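Local coordinates for protein thiamine phosphate pyrophosphorylase (Bacteroides thetaiotaomicron VPI-5482, PDB 3CEU) that probably joins the pyrimidine and thiazole phosphate halves into thiamine phosphate during thiamine diphosphate biosynthesis, at residues I18-F23 with L48-Y53; L27-L32 with R56-E61; G173-K178 with E192-L197. All coordinates share one frame; numbering follows the deposited sequence.

Contact 1. Residues I18-F23 with L48-Y53; sequences IITALF and LIPEKY
The backbones come nearest at Thr-20 and Ile-49, whose CA atoms are 6.0 Å apart, and three residues further along helix 15-24 Phe-23 pairs with Tyr-53. Ile-49 is the first residue to leave helical geometry after helix 39-48. The chain then turns through Pro-50 into a short 3-10 segment, where Tyr-53 N bonds to Pro-50 O.

The Phe-23 and Tyr-53 rings are nearly parallel, with their planes 7° apart. They do not stack squarely, because the side chains slide past each other in opposite directions and the rings barely overlap. Each ring covers the CB of the other residue instead. Phe-23 CB stands 3.4 Å from the centroid of the Tyr-53 ring, over its centre. In return Tyr-53 CB lies 3.6 Å from Phe-23 CD2, over the face but offset toward the rim. Both are CH-pi contacts. Lys-52 CG covers the opposite face of the Tyr-53 ring.

At the other end of the contact, Ile-49 puts CG1 in the crowded position between backbone N and carbonyl carbon (chi1 43°). CG2 is left beside the backbone N and faces the helix. There it meets Thr-20 OG1 at 3.4 Å and Ile-19 CG2 at 4.0 Å. Thr-20 also leans on the proline ring, with its CG2 3.8 Å from Pro-50 CD. The threonine hydroxyl bonds to Asp-16 O one turn back in its own helix.

The contact joins the first barrel helix, 15-24, to the turn that leads from helix 39-48 toward strand 57-59. What the Thr-20 hydroxyl touches across the contact is carbon; the rest is apolar side chains and ring faces. Such a contact should depend on shape and on burial of apolar surface, with little sensitivity to charge.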
loop_
_atom_site.group_PDB
_atom_site.type_symbol
_atom_site.label_atom_id
_atom_site.label_comp_id
_atom_site.label_asym_id
_atom_site.label_seq_id
_atom_site.Cartn_x
_atom_site.Cartn_y
_atom_site.Cartn_z
ATOM N N ILE A 18 9.974 8.654 -9.798
ATOM C CA ILE A 18 10.256 7.529 -8.946
ATOM C C ILE A 18 9.093 6.557 -8.980
ATOM O O ILE A 18 9.302 5.351 -9.085
ATOM C CB ILE A 18 10.530 7.967 -7.493
ATOM C CG1 ILE A 18 11.726 8.924 -7.458
ATOM C CG2 ILE A 18 10.821 6.738 -6.639
ATOM C CD1 ILE A 18 12.092 9.429 -6.076
ATOM N N ILE A 19 7.866 7.072 -8.896
ATOM C CA ILE A 19 6.696 6.203 -8.914
ATOM C C ILE A 19 6.621 5.410 -10.209
ATOM O O ILE A 19 6.362 4.207 -10.204
ATOM C CB ILE A 19 5.390 7.006 -8.743
ATOM C CG1 ILE A 19 5.316 7.557 -7.311
ATOM C CG2 ILE A 19 4.173 6.109 -9.065
ATOM C CD1 ILE A 19 4.138 8.508 -7.031
ATOM N N THR A 20 6.852 6.090 -11.323
ATOM C CA THR A 20 6.800 5.447 -12.624
ATOM C C THR A 20 7.846 4.340 -12.701
ATOM O O THR A 20 7.570 3.228 -13.163
ATOM C CB THR A 20 7.033 6.487 -13.711
ATOM O OG1 THR A 20 6.025 7.500 -13.600
ATOM C CG2 THR A 20 6.967 5.848 -15.094
ATOM N N ALA A 21 9.039 4.657 -12.214
ATOM C CA ALA A 21 10.149 3.715 -12.195
ATOM C C ALA A 21 9.790 2.469 -11.375
ATOM O O ALA A 21 10.207 1.355 -11.706
ATOM C CB ALA A 21 11.397 4.401 -11.614
ATOM N N LEU A 22 9.025 2.667 -10.303
ATOM C CA LEU A 22 8.602 1.562 -9.447
ATOM C C LEU A 22 7.535 0.728 -10.176
ATOM O O LEU A 22 7.509 -0.500 -10.066
ATOM C CB LEU A 22 8.054 2.097 -8.105
ATOM C CG LEU A 22 9.059 2.844 -7.200
ATOM C CD1 LEU A 22 8.343 3.670 -6.138
ATOM C CD2 LEU A 22 9.984 1.839 -6.546
ATOM N N PHE A 23 6.649 1.379 -10.919
ATOM C CA PHE A 23 5.650 0.611 -11.652
ATOM C C PHE A 23 6.388 -0.243 -12.690
ATOM O O PHE A 23 6.152 -1.446 -12.799
ATOM C CB PHE A 23 4.628 1.534 -12.330
ATOM C CG PHE A 23 3.496 1.951 -11.424
ATOM C CD1 PHE A 23 2.719 0.995 -10.778
ATOM C CD2 PHE A 23 3.191 3.293 -11.233
ATOM C CE1 PHE A 23 1.657 1.367 -9.958
ATOM C CE2 PHE A 23 2.128 3.675 -10.413
ATOM C CZ PHE A 23 1.363 2.709 -9.777
ATOM N N LEU A 48 1.342 13.083 -14.723
ATOM C CA LEU A 48 2.717 12.746 -15.098
ATOM C C LEU A 48 2.967 11.256 -15.169
ATOM O O LEU A 48 3.843 10.802 -15.907
ATOM C CB LEU A 48 3.703 13.341 -14.104
ATOM C CG LEU A 48 4.159 14.773 -14.365
ATOM C CD1 LEU A 48 2.980 15.619 -14.803
ATOM C CD2 LEU A 48 4.797 15.334 -13.088
ATOM N N ILE A 49 2.221 10.490 -14.384
ATOM C CA ILE A 49 2.399 9.055 -14.405
ATOM C C ILE A 49 1.565 8.439 -15.512
ATOM O O ILE A 49 0.374 8.718 -15.636
ATOM C CB ILE A 49 2.030 8.416 -13.047
ATOM C CG1 ILE A 49 0.747 9.044 -12.508
ATOM C CG2 ILE A 49 3.176 8.602 -12.059
ATOM C CD1 ILE A 49 0.423 8.636 -11.080
ATOM N N PRO A 50 2.200 7.605 -16.350
ATOM C CA PRO A 50 1.601 6.896 -17.485
ATOM C C PRO A 50 0.221 6.346 -17.186
ATOM O O PRO A 50 0.037 5.625 -16.208
ATOM C CB PRO A 50 2.609 5.787 -17.755
ATOM C CG PRO A 50 3.894 6.471 -17.494
ATOM C CD PRO A 50 3.621 7.241 -16.207
ATOM N N GLU A 51 -0.736 6.685 -18.047
ATOM C CA GLU A 51 -2.128 6.255 -17.907
ATOM C C GLU A 51 -2.263 4.773 -17.557
ATOM O O GLU A 51 -3.031 4.408 -16.671
ATOM C CB GLU A 51 -2.896 6.512 -19.213
ATOM C CG GLU A 51 -2.493 7.784 -19.971
ATOM C CD GLU A 51 -3.157 7.901 -21.351
ATOM O OE1 GLU A 51 -4.347 8.286 -21.425
ATOM O OE2 GLU A 51 -2.485 7.600 -22.365
ATOM N N LYS A 52 -1.511 3.933 -18.261
ATOM C CA LYS A 52 -1.573 2.495 -18.056
ATOM C C LYS A 52 -1.317 2.015 -16.634
ATOM O O LYS A 52 -1.644 0.874 -16.300
ATOM C CB LYS A 52 -0.624 1.786 -19.007
ATOM C CG LYS A 52 0.844 2.042 -18.779
ATOM C CD LYS A 52 1.623 1.297 -19.851
ATOM C CE LYS A 52 3.065 1.063 -19.474
ATOM N NZ LYS A 52 3.659 0.086 -20.426
ATOM N N TYR A 53 -0.737 2.868 -15.798
ATOM C CA TYR A 53 -0.493 2.480 -14.420
ATOM C C TYR A 53 -1.572 3.046 -13.499
ATOM O O TYR A 53 -1.493 2.896 -12.281
ATOM C CB TYR A 53 0.891 2.959 -13.951
ATOM C CG TYR A 53 2.058 2.319 -14.685
ATOM C CD1 TYR A 53 2.159 0.934 -14.804
ATOM C CD2 TYR A 53 3.043 3.100 -15.279
ATOM C CE1 TYR A 53 3.214 0.345 -15.504
ATOM C CE2 TYR A 53 4.099 2.519 -15.985
ATOM C CZ TYR A 53 4.174 1.146 -16.095
ATOM O OH TYR A 53 5.183 0.582 -16.838
#

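Contact 2. Residues L27-L32 with R56-E61; sequences LDILHL and RIVTHE
His-31 and His-60 share a hydrogen bond between His-31 ND1 and His-60 NE2, 2.7 Å long and nearly straight at 168°. Either nitrogen could be the donor. The rings meet rim to rim with their planes at 82°. Val-58 CB lies over the centre of one face of the His-31 ring, 3.9 Å from its atom NE2. Replacing His-31 by an alanine would probably leave His-60 NE2 and Tyr-110 OH without their mate and open a gap over Val-58.

The backbones hold these rings in place. Strands 29-32 and 57-59 are parallel neighbours of the TIM barrel, joined through helix 39-48 as a beta-alpha-beta unit. Leu-30 N bonds to Arg-56 O, Val-58 N to Leu-30 O, Leu-32 N to Val-58 O and His-60 N to Leu-32 O.

Leu-30 and Ile-57 point the same way from the other side of the sheet, Leu-30 CD2 being 3.8 Å from Ile-57 CG1. Both reach Phe-23 of helix 15-24. Farther out, His-75 stacks on the His-60 ring and meets His-31 edge-to-face, while Tyr-110 OH bonds to His-31 NE2.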
loop_
_atom_site.group_PDB
_atom_site.type_symbol
_atom_site.label_atom_id
_atom_site.label_comp_id
_atom_site.label_asym_id
_atom_site.label_seq_id
_atom_site.Cartn_x
_atom_site.Cartn_y
_atom_site.Cartn_z
ATOM N N LEU A 27 5.634 -2.872 -9.651
ATOM C CA LEU A 27 4.896 -2.526 -8.443
ATOM C C LEU A 27 3.433 -2.990 -8.577
ATOM O O LEU A 27 2.723 -2.573 -9.487
ATOM C CB LEU A 27 4.933 -1.018 -8.225
ATOM C CG LEU A 27 3.972 -0.454 -7.167
ATOM C CD1 LEU A 27 4.257 -1.051 -5.783
ATOM C CD2 LEU A 27 4.145 1.041 -7.142
ATOM N N ASP A 28 2.983 -3.855 -7.678
ATOM C CA ASP A 28 1.614 -4.338 -7.746
ATOM C C ASP A 28 0.625 -3.182 -7.595
ATOM O O ASP A 28 -0.066 -2.825 -8.549
ATOM C CB ASP A 28 1.358 -5.382 -6.653
ATOM C CG ASP A 28 2.177 -6.658 -6.844
ATOM O OD1 ASP A 28 1.918 -7.407 -7.824
ATOM O OD2 ASP A 28 3.082 -6.921 -6.010
ATOM N N ILE A 29 0.584 -2.589 -6.403
ATOM C CA ILE A 29 -0.340 -1.495 -6.103
ATOM C C ILE A 29 0.315 -0.281 -5.443
ATOM O O ILE A 29 1.281 -0.403 -4.687
ATOM C CB ILE A 29 -1.489 -1.996 -5.178
ATOM C CG1 ILE A 29 -2.237 -3.145 -5.858
ATOM C CG2 ILE A 29 -2.456 -0.861 -4.867
ATOM C CD1 ILE A 29 -3.306 -3.797 -4.985
ATOM N N LEU A 30 -0.233 0.892 -5.741
ATOM C CA LEU A 30 0.250 2.154 -5.189
ATOM C C LEU A 30 -0.895 2.820 -4.451
ATOM O O LEU A 30 -1.968 3.026 -5.015
ATOM C CB LEU A 30 0.719 3.085 -6.305
ATOM C CG LEU A 30 1.160 4.467 -5.841
ATOM C CD1 LEU A 30 2.439 4.346 -5.028
ATOM C CD2 LEU A 30 1.385 5.374 -7.037
ATOM N N HIS A 31 -0.661 3.143 -3.185
ATOM C CA HIS A 31 -1.659 3.817 -2.364
ATOM C C HIS A 31 -1.284 5.288 -2.253
ATOM O O HIS A 31 -0.306 5.654 -1.587
ATOM C CB HIS A 31 -1.744 3.180 -0.972
ATOM C CG HIS A 31 -2.794 2.117 -0.861
ATOM N ND1 HIS A 31 -3.929 2.269 -0.090
ATOM C CD2 HIS A 31 -2.912 0.909 -1.461
ATOM C CE1 HIS A 31 -4.696 1.204 -0.221
ATOM N NE2 HIS A 31 -4.103 0.361 -1.050
ATOM N N LEU A 32 -2.064 6.121 -2.935
ATOM C CA LEU A 32 -1.851 7.562 -2.942
ATOM C C LEU A 32 -2.447 8.155 -1.677
ATOM O O LEU A 32 -3.663 8.213 -1.519
ATOM C CB LEU A 32 -2.513 8.184 -4.180
ATOM C CG LEU A 32 -2.431 9.697 -4.361
ATOM C CD1 LEU A 32 -0.975 10.152 -4.350
ATOM C CD2 LEU A 32 -3.101 10.087 -5.668
ATOM N N ARG A 56 -3.682 0.823 -11.016
ATOM C CA ARG A 56 -2.840 0.170 -10.012
ATOM C C ARG A 56 -2.700 1.102 -8.804
ATOM O O ARG A 56 -1.981 0.797 -7.853
ATOM C CB ARG A 56 -1.449 -0.100 -10.588
ATOM C CG ARG A 56 -1.397 -1.086 -11.743
ATOM C CD ARG A 56 -1.246 -2.505 -11.240
ATOM N NE ARG A 56 -0.830 -3.423 -12.291
ATOM C CZ ARG A 56 -0.716 -4.737 -12.127
ATOM N NH1 ARG A 56 -0.985 -5.280 -10.946
ATOM N NH2 ARG A 56 -0.347 -5.509 -13.146
ATOM N N ILE A 57 -3.394 2.236 -8.859
ATOM C CA ILE A 57 -3.357 3.245 -7.801
ATOM C C ILE A 57 -4.679 3.375 -7.024
ATOM O O ILE A 57 -5.751 3.418 -7.620
ATOM C CB ILE A 57 -3.003 4.633 -8.408
ATOM C CG1 ILE A 57 -1.643 4.557 -9.105
ATOM C CG2 ILE A 57 -3.001 5.705 -7.321
ATOM C CD1 ILE A 57 -1.275 5.806 -9.890
ATOM N N VAL A 58 -4.582 3.428 -5.698
ATOM C CA VAL A 58 -5.738 3.595 -4.825
ATOM C C VAL A 58 -5.493 4.913 -4.117
ATOM O O VAL A 58 -4.371 5.170 -3.668
ATOM C CB VAL A 58 -5.829 2.476 -3.766
ATOM C CG1 VAL A 58 -7.061 2.688 -2.891
ATOM C CG2 VAL A 58 -5.887 1.104 -4.433
ATOM N N THR A 59 -6.516 5.761 -4.021
ATOM C CA THR A 59 -6.333 7.068 -3.371
ATOM C C THR A 59 -7.052 7.199 -2.035
ATOM O O THR A 59 -8.169 6.711 -1.870
ATOM C CB THR A 59 -6.813 8.225 -4.279
ATOM O OG1 THR A 59 -6.673 9.464 -3.579
ATOM C CG2 THR A 59 -8.264 8.040 -4.689
ATOM N N HIS A 60 -6.404 7.866 -1.087
ATOM C CA HIS A 60 -6.983 8.067 0.228
ATOM C C HIS A 60 -7.668 9.427 0.341
ATOM O O HIS A 60 -8.303 9.733 1.347
ATOM C CB HIS A 60 -5.911 7.957 1.322
ATOM C CG HIS A 60 -5.297 6.597 1.438
ATOM N ND1 HIS A 60 -4.885 6.068 2.644
ATOM C CD2 HIS A 60 -5.006 5.666 0.499
ATOM C CE1 HIS A 60 -4.367 4.869 2.441
ATOM N NE2 HIS A 60 -4.427 4.603 1.147
ATOM N N GLU A 61 -7.547 10.245 -0.691
ATOM C CA GLU A 61 -8.166 11.559 -0.650
ATOM C C GLU A 61 -8.858 11.872 -1.960
ATOM O O GLU A 61 -8.644 11.186 -2.954
ATOM C CB GLU A 61 -7.105 12.629 -0.335
ATOM C CG GLU A 61 -6.642 12.668 1.140
ATOM C CD GLU A 61 -5.626 11.587 1.507
ATOM O OE1 GLU A 61 -5.515 11.258 2.714
ATOM O OE2 GLU A 61 -4.930 11.087 0.597
#

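Contact 3. Residues G173-K178 with E192-L197; sequences GDLWNK and EHFKKL
The His-193 ring has Lys-178 over one face and Asp-174 at its edge. Lys-178 NZ sits 3.1 Å from His-193 CG, above the ring, and CE follows it, offset toward the rim. The lysine chain is bent at chi2, chi3 and chi4, which folds its end over the imidazole. At the edge, His-193 NE2 donates to Asp-174 OD2 over 2.8 Å. The bond is almost straight at 174° and lies in the ring plane. The carboxylate is turned 74° from the ring, and OD2 is met from above the carboxylate plane. Asp-174 CG is anti to its backbone N (chi1 176°), on the way to the histidine. Leu-197 CD1 packs 3.7 Å from Asp-174 OD2.

This bond ties the short helix 173-176, just after the eighth strand, to the long closing helix 188-201. A short extra helix at this place recurs in phosphate-binding TIM barrels. The carboxylate would tend to favour a protonated imidazole, while an ammonium over the ring face would tend to oppose it.

Beside the polar pair, Leu-175 CD1 meets Phe-194 CD2 at 4.1 Å. The other methyl, Leu-175 CD2, lies over the centre of the Trp-176 indole. Trp-176 NE1 bonds to Val-6 O of the first strand.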
loop_
_atom_site.group_PDB
_atom_site.type_symbol
_atom_site.label_atom_id
_atom_site.label_comp_id
_atom_site.label_asym_id
_atom_site.label_seq_id
_atom_site.Cartn_x
_atom_site.Cartn_y
_atom_site.Cartn_z
ATOM N N GLY A 173 7.781 3.922 4.868
ATOM C CA GLY A 173 9.068 4.430 5.320
ATOM C C GLY A 173 10.312 3.677 4.864
ATOM O O GLY A 173 11.246 4.268 4.308
ATOM N N ASP A 174 10.339 2.369 5.096
ATOM C CA ASP A 174 11.504 1.577 4.718
ATOM C C ASP A 174 11.890 1.761 3.260
ATOM O O ASP A 174 13.004 1.411 2.852
ATOM C CB ASP A 174 11.259 0.098 4.965
ATOM C CG ASP A 174 12.417 -0.748 4.498
ATOM O OD1 ASP A 174 13.537 -0.553 5.022
ATOM O OD2 ASP A 174 12.216 -1.594 3.602
ATOM N N LEU A 175 10.967 2.314 2.478
ATOM C CA LEU A 175 11.226 2.529 1.071
ATOM C C LEU A 175 11.583 3.981 0.732
ATOM O O LEU A 175 12.690 4.254 0.248
ATOM C CB LEU A 175 10.024 2.047 0.252
ATOM C CG LEU A 175 10.210 1.981 -1.258
ATOM C CD1 LEU A 175 9.226 0.995 -1.859
ATOM C CD2 LEU A 175 10.017 3.369 -1.835
ATOM N N TRP A 176 10.669 4.912 0.999
ATOM C CA TRP A 176 10.909 6.320 0.694
ATOM C C TRP A 176 12.046 6.967 1.505
ATOM O O TRP A 176 12.715 7.885 1.023
ATOM C CB TRP A 176 9.613 7.124 0.867
ATOM C CG TRP A 176 8.507 6.644 -0.017
ATOM C CD1 TRP A 176 7.427 5.902 0.354
ATOM C CD2 TRP A 176 8.405 6.818 -1.435
ATOM N NE1 TRP A 176 6.655 5.597 -0.747
ATOM C CE2 TRP A 176 7.235 6.147 -1.859
ATOM C CE3 TRP A 176 9.195 7.471 -2.395
ATOM C CZ2 TRP A 176 6.831 6.112 -3.197
ATOM C CZ3 TRP A 176 8.792 7.435 -3.730
ATOM C CH2 TRP A 176 7.623 6.759 -4.114
ATOM N N ASN A 177 12.267 6.489 2.724
ATOM C CA ASN A 177 13.334 7.016 3.561
ATOM C C ASN A 177 14.700 6.798 2.903
ATOM O O ASN A 177 15.716 7.343 3.356
ATOM C CB ASN A 177 13.302 6.341 4.940
ATOM C CG ASN A 177 12.055 6.719 5.758
ATOM O OD1 ASN A 177 11.716 6.062 6.749
ATOM N ND2 ASN A 177 11.378 7.790 5.342
ATOM N N LYS A 178 14.720 6.006 1.831
ATOM C CA LYS A 178 15.955 5.700 1.106
ATOM C C LYS A 178 16.296 6.802 0.120
ATOM O O LYS A 178 17.218 6.672 -0.677
ATOM C CB LYS A 178 15.817 4.368 0.354
ATOM C CG LYS A 178 16.967 3.399 0.586
ATOM C CD LYS A 178 17.148 3.104 2.066
ATOM C CE LYS A 178 16.057 2.192 2.617
ATOM N NZ LYS A 178 16.255 0.775 2.194
ATOM N N GLU A 192 16.514 0.171 -6.298
ATOM C CA GLU A 192 17.241 -1.053 -6.011
ATOM C C GLU A 192 16.674 -1.746 -4.786
ATOM O O GLU A 192 16.565 -2.975 -4.742
ATOM C CB GLU A 192 18.737 -0.761 -5.825
ATOM C CG GLU A 192 19.380 -0.159 -7.068
ATOM C CD GLU A 192 20.882 0.005 -6.944
ATOM O OE1 GLU A 192 21.615 -0.982 -7.150
ATOM O OE2 GLU A 192 21.337 1.126 -6.636
ATOM N N HIS A 193 16.293 -0.958 -3.790
ATOM C CA HIS A 193 15.743 -1.528 -2.564
ATOM C C HIS A 193 14.347 -2.118 -2.806
ATOM O O HIS A 193 13.948 -3.068 -2.128
ATOM C CB HIS A 193 15.689 -0.463 -1.473
ATOM C CG HIS A 193 15.262 -0.988 -0.143
ATOM N ND1 HIS A 193 16.027 -1.875 0.585
ATOM C CD2 HIS A 193 14.126 -0.792 0.564
ATOM C CE1 HIS A 193 15.371 -2.208 1.684
ATOM N NE2 HIS A 193 14.218 -1.566 1.693
ATOM N N PHE A 194 13.610 -1.567 -3.774
ATOM C CA PHE A 194 12.274 -2.079 -4.091
ATOM C C PHE A 194 12.397 -3.463 -4.731
ATOM O O PHE A 194 11.676 -4.393 -4.363
ATOM C CB PHE A 194 11.530 -1.136 -5.046
ATOM C CG PHE A 194 10.260 -1.729 -5.614
ATOM C CD1 PHE A 194 10.233 -2.242 -6.907
ATOM C CD2 PHE A 194 9.112 -1.832 -4.834
ATOM C CE1 PHE A 194 9.077 -2.861 -7.415
ATOM C CE2 PHE A 194 7.948 -2.448 -5.329
ATOM C CZ PHE A 194 7.932 -2.964 -6.618
ATOM N N LYS A 195 13.320 -3.585 -5.685
ATOM C CA LYS A 195 13.553 -4.846 -6.371
ATOM C C LYS A 195 13.935 -5.911 -5.353
ATOM O O LYS A 195 13.532 -7.079 -5.471
ATOM C CB LYS A 195 14.679 -4.718 -7.397
ATOM C CG LYS A 195 14.373 -3.837 -8.595
ATOM C CD LYS A 195 15.471 -3.993 -9.634
ATOM C CE LYS A 195 15.197 -3.179 -10.875
ATOM N NZ LYS A 195 16.168 -3.513 -11.963
ATOM N N LYS A 196 14.722 -5.518 -4.355
ATOM C CA LYS A 196 15.122 -6.470 -3.330
ATOM C C LYS A 196 13.861 -6.953 -2.596
ATOM O O LYS A 196 13.639 -8.154 -2.485
ATOM C CB LYS A 196 16.106 -5.818 -2.352
ATOM C CG LYS A 196 16.513 -6.719 -1.190
ATOM C CD LYS A 196 17.239 -5.942 -0.086
ATOM C CE LYS A 196 18.684 -5.620 -0.458
ATOM N NZ LYS A 196 19.435 -4.975 0.663
ATOM N N LEU A 197 13.023 -6.028 -2.133
ATOM C CA LEU A 197 11.816 -6.409 -1.418
ATOM C C LEU A 197 10.869 -7.230 -2.294
ATOM O O LEU A 197 10.198 -8.142 -1.811
ATOM C CB LEU A 197 11.088 -5.170 -0.888
ATOM C CG LEU A 197 11.880 -4.229 0.040
ATOM C CD1 LEU A 197 11.014 -3.020 0.423
ATOM C CD2 LEU A 197 12.318 -4.976 1.305
#

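The three contacts lie on one part of the TIM barrel. Contacts 1 and 2 are about 11 Å apart between centres, contacts 1 and 3 about 16 Å, and contacts 2 and 3 about 17 Å. Contacts 1 and 2 interleave along the chain: 18-23, 27-32, 48-53, 56-61; contact 3 comes later. Contact 2 is in the sheet, and contact 1 packs outside it: Ile-19 meets Leu-30, and Ile-49 meets Ile-57. Contact 3 packs against a neighbouring flank of helix 15-24, where Leu-22 touches Trp-176 and Phe-194. Helix 15-24 thus bridges the chain's early strands and its closing helices.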